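Local coordinates for ywnA (PDB 1XD7), which probably binds DNA through a winged helix-turn-helix domain of the Rrf2 type and acts as a transcriptional regulator, at residues A[49-54]-A[63-68]. Numbering follows the deposited sequence.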
ATOM      1  N   LYS A  49      14.512  12.384 -14.536  1.00 49.26           N
ATOM      2  CA  LYS A  49      15.574  11.442 -14.219  1.00 50.65           C
ATOM      3  C   LYS A  49      15.147  10.083 -14.762  1.00 50.40           C
ATOM      4  O   LYS A  49      15.961   9.318 -15.268  1.00 50.21           O
ATOM      5  CB  LYS A  49      15.757  11.371 -12.707  1.00 52.57           C
ATOM      6  CG  LYS A  49      17.178  11.137 -12.239  1.00 55.07           C
ATOM      7  CD  LYS A  49      17.212  11.116 -10.711  1.00 58.13           C
ATOM      8  CE  LYS A  49      18.627  11.009 -10.157  1.00 58.70           C
ATOM      9  NZ  LYS A  49      19.422  12.237 -10.431  1.00 58.00           N
ATOM     10  N   ALA A  50      13.855   9.798 -14.664  1.00 49.73           N
ATOM     11  CA  ALA A  50      13.313   8.544 -15.170  1.00 48.84           C
ATOM     12  C   ALA A  50      12.993   8.725 -16.653  1.00 48.85           C
ATOM     13  O   ALA A  50      12.266   7.934 -17.249  1.00 48.13           O
ATOM     14  CB  ALA A  50      12.058   8.180 -14.405  1.00 47.90           C
ATOM     15  N   ASP A  51      13.556   9.774 -17.238  1.00 49.46           N
ATOM     16  CA  ASP A  51      13.332  10.114 -18.637  1.00 49.70           C
ATOM     17  C   ASP A  51      11.884  10.043 -19.077  1.00 48.24           C
ATOM     18  O   ASP A  51      11.584   9.668 -20.201  1.00 47.56           O
ATOM     19  CB  ASP A  51      14.195   9.255 -19.557  1.00 51.48           C
ATOM     20  CG  ASP A  51      15.367  10.032 -20.124  1.00 54.55           C
ATOM     21  OD1 ASP A  51      16.091  10.669 -19.326  1.00 56.36           O
ATOM     22  OD2 ASP A  51      15.564  10.016 -21.359  1.00 55.26           O
ATOM     23  N   ILE A  52      10.979  10.394 -18.177  1.00 47.95           N
ATOM     24  CA  ILE A  52       9.574  10.413 -18.526  1.00 48.46           C
ATOM     25  C   ILE A  52       9.310  11.799 -19.101  1.00 50.06           C
ATOM     26  O   ILE A  52       8.445  11.985 -19.960  1.00 49.88           O
ATOM     27  CB  ILE A  52       8.683  10.224 -17.310  1.00 47.78           C
ATOM     28  CG1 ILE A  52       8.789   8.779 -16.818  1.00 47.57           C
ATOM     29  CG2 ILE A  52       7.256  10.591 -17.669  1.00 48.19           C
ATOM     30  CD1 ILE A  52       7.875   8.456 -15.667  1.00 46.02           C
ATOM     31  N   LEU A  53      10.082  12.766 -18.621  1.00 49.71           N
ATOM     32  CA  LEU A  53       9.948  14.127 -19.066  1.00 49.83           C
ATOM     33  C   LEU A  53      11.248  14.616 -19.600  1.00 51.97           C
ATOM     34  O   LEU A  53      12.303  14.381 -19.007  1.00 50.60           O
ATOM     35  CB  LEU A  53       9.553  15.039 -17.924  1.00 48.83           C
ATOM     36  CG  LEU A  53       8.119  14.907 -17.448  1.00 50.50           C
ATOM     37  CD1 LEU A  53       7.946  15.793 -16.235  1.00 50.25           C
ATOM     38  CD2 LEU A  53       7.156  15.298 -18.562  1.00 49.59           C
ATOM     39  N   THR A  54      11.160  15.300 -20.732  1.00 53.72           N
ATOM     40  CA  THR A  54      12.321  15.890 -21.350  1.00 56.06           C
ATOM     41  C   THR A  54      12.146  17.360 -21.030  1.00 57.77           C
ATOM     42  O   THR A  54      11.034  17.818 -20.788  1.00 57.06           O
ATOM     43  CB  THR A  54      12.328  15.695 -22.871  1.00 56.71           C
ATOM     44  OG1 THR A  54      13.557  16.201 -23.399  1.00 59.28           O
ATOM     45  CG2 THR A  54      11.167  16.435 -23.517  1.00 55.56           C
ATOM     46  N   SER A  63       8.231  18.691 -20.809  1.00 45.41           N
ATOM     47  CA  SER A  63       7.196  17.997 -21.543  1.00 45.59           C
ATOM     48  C   SER A  63       7.427  16.498 -21.623  1.00 45.46           C
ATOM     49  O   SER A  63       8.529  16.008 -21.379  1.00 46.48           O
ATOM     50  CB  SER A  63       7.079  18.605 -22.938  1.00 43.62           C
ATOM     51  OG  SER A  63       8.363  18.913 -23.432  1.00 43.53           O
ATOM     52  N   LEU A  64       6.369  15.775 -21.971  1.00 45.87           N
ATOM     53  CA  LEU A  64       6.425  14.326 -22.075  1.00 46.62           C
ATOM     54  C   LEU A  64       7.437  13.875 -23.097  1.00 47.41           C
ATOM     55  O   LEU A  64       7.485  14.403 -24.203  1.00 48.18           O
ATOM     56  CB  LEU A  64       5.059  13.762 -22.458  1.00 43.11           C
ATOM     57  CG  LEU A  64       3.888  14.188 -21.577  1.00 39.92           C
ATOM     58  CD1 LEU A  64       2.670  13.306 -21.861  1.00 36.02           C
ATOM     59  CD2 LEU A  64       4.299  14.086 -20.120  1.00 36.32           C
ATOM     60  N   LYS A  65       8.249  12.896 -22.723  1.00 48.64           N
ATOM     61  CA  LYS A  65       9.236  12.375 -23.646  1.00 49.82           C
ATOM     62  C   LYS A  65       8.476  11.485 -24.602  1.00 49.23           C
ATOM     63  O   LYS A  65       8.859  11.331 -25.756  1.00 50.57           O
ATOM     64  CB  LYS A  65      10.297  11.558 -22.919  1.00 51.77           C
ATOM     65  CG  LYS A  65      11.485  11.185 -23.796  1.00 54.78           C
ATOM     66  CD  LYS A  65      12.581  10.498 -22.983  1.00 56.41           C
ATOM     67  CE  LYS A  65      13.898  10.438 -23.744  1.00 56.51           C
ATOM     68  NZ  LYS A  65      14.470  11.799 -23.970  1.00 57.66           N
ATOM     69  N   LYS A  66       7.385  10.904 -24.117  1.00 48.39           N
ATOM     70  CA  LYS A  66       6.571  10.041 -24.956  1.00 48.59           C
ATOM     71  C   LYS A  66       5.093  10.331 -24.836  1.00 48.27           C
ATOM     72  O   LYS A  66       4.655  11.142 -24.024  1.00 48.65           O
ATOM     73  CB  LYS A  66       6.810   8.562 -24.628  1.00 50.19           C
ATOM     74  CG  LYS A  66       6.700   8.206 -23.151  1.00 52.03           C
ATOM     75  CD  LYS A  66       6.464   6.703 -22.902  1.00 51.72           C
ATOM     76  CE  LYS A  66       7.290   5.808 -23.803  1.00 53.18           C
ATOM     77  NZ  LYS A  66       8.710   6.242 -23.882  1.00 53.31           N
ATOM     78  N   ASP A  67       4.326   9.640 -25.658  1.00 47.38           N
ATOM     79  CA  ASP A  67       2.896   9.786 -25.679  1.00 47.44           C
ATOM     80  C   ASP A  67       2.224   9.165 -24.455  1.00 47.60           C
ATOM     81  O   ASP A  67       2.564   8.058 -24.036  1.00 49.91           O
ATOM     82  CB  ASP A  67       2.360   9.136 -26.940  1.00 49.46           C
ATOM     83  CG  ASP A  67       0.887   9.332 -27.097  1.00 52.55           C
ATOM     84  OD1 ASP A  67       0.121   8.798 -26.266  1.00 53.23           O
ATOM     85  OD2 ASP A  67       0.495  10.034 -28.052  1.00 55.89           O
ATOM     86  N   PRO A  68       1.235   9.867 -23.886  1.00 45.86           N
ATOM     87  CA  PRO A  68       0.435   9.498 -22.714  1.00 44.87           C
ATOM     88  C   PRO A  68      -0.105   8.072 -22.739  1.00 45.42           C
ATOM     89  O   PRO A  68      -0.439   7.492 -21.696  1.00 44.00           O
ATOM     90  CB  PRO A  68      -0.704  10.510 -22.751  1.00 43.98           C
ATOM     91  CG  PRO A  68      -0.058  11.710 -23.329  1.00 44.49           C
ATOM     92  CD  PRO A  68       0.792  11.163 -24.433  1.00 44.77           C
TER
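The flat groups here are peptide planes and one carboxylate. The carbonyl of S63 accepts a hydrogen bond from T54 N nearly along its C=O axis, O to N 2.8 Å, while the methyl CD2 of L53 touches the same oxygen at 3.2 Å and CG2 of T54 lies close to it as well. A second hydrogen bond runs the other way, from S63 N to T54 O at 2.9 Å with a C=O...N angle of 167°, so the two residues form an antiparallel hydrogen-bonded pair. The third hydrogen bond differs: K65 N donates to I52 O at 2.9 Å from above the carbonyl plane, 36° out of it. Between these bonds, L53 and L64 make a non-hydrogen-bonded pair whose side chains diverge at their roots, yet their tips return to touch, CD2 to CD2 at 3.5 Å. T54 and S63 project from the same face of the sheet, CG2 of T54 lying 3.7 Å from OG of S63.

Of the two carboxylate oxygens of D51, OD2 is the one that meets K65. The lysine, CG anti to the backbone N (chi1 -170°), runs extended across D51 obliquely and bends only at chi4, laying CD near D51 O. OD2 comes 2.9 Å from K65 CE, closer than the 3.3 Å to K65 NZ, with which it forms a salt bridge. Both residues are exposed, so this bridge lies at the protein surface. D51, with positive phi, is the C-prime residue of the Schellman motif ending helix 37-49.

This short hairpin illustrates the wing of a winged-helix domain: it follows directly on the predicted helix-turn-helix, whose last helix leads through the Schellman turn into strand 53-54. L53 and L64 both rest on L15 and I18 of helix 7-19; I52 packs on L47 of helix 37-49 and on A79 of helix 73-80.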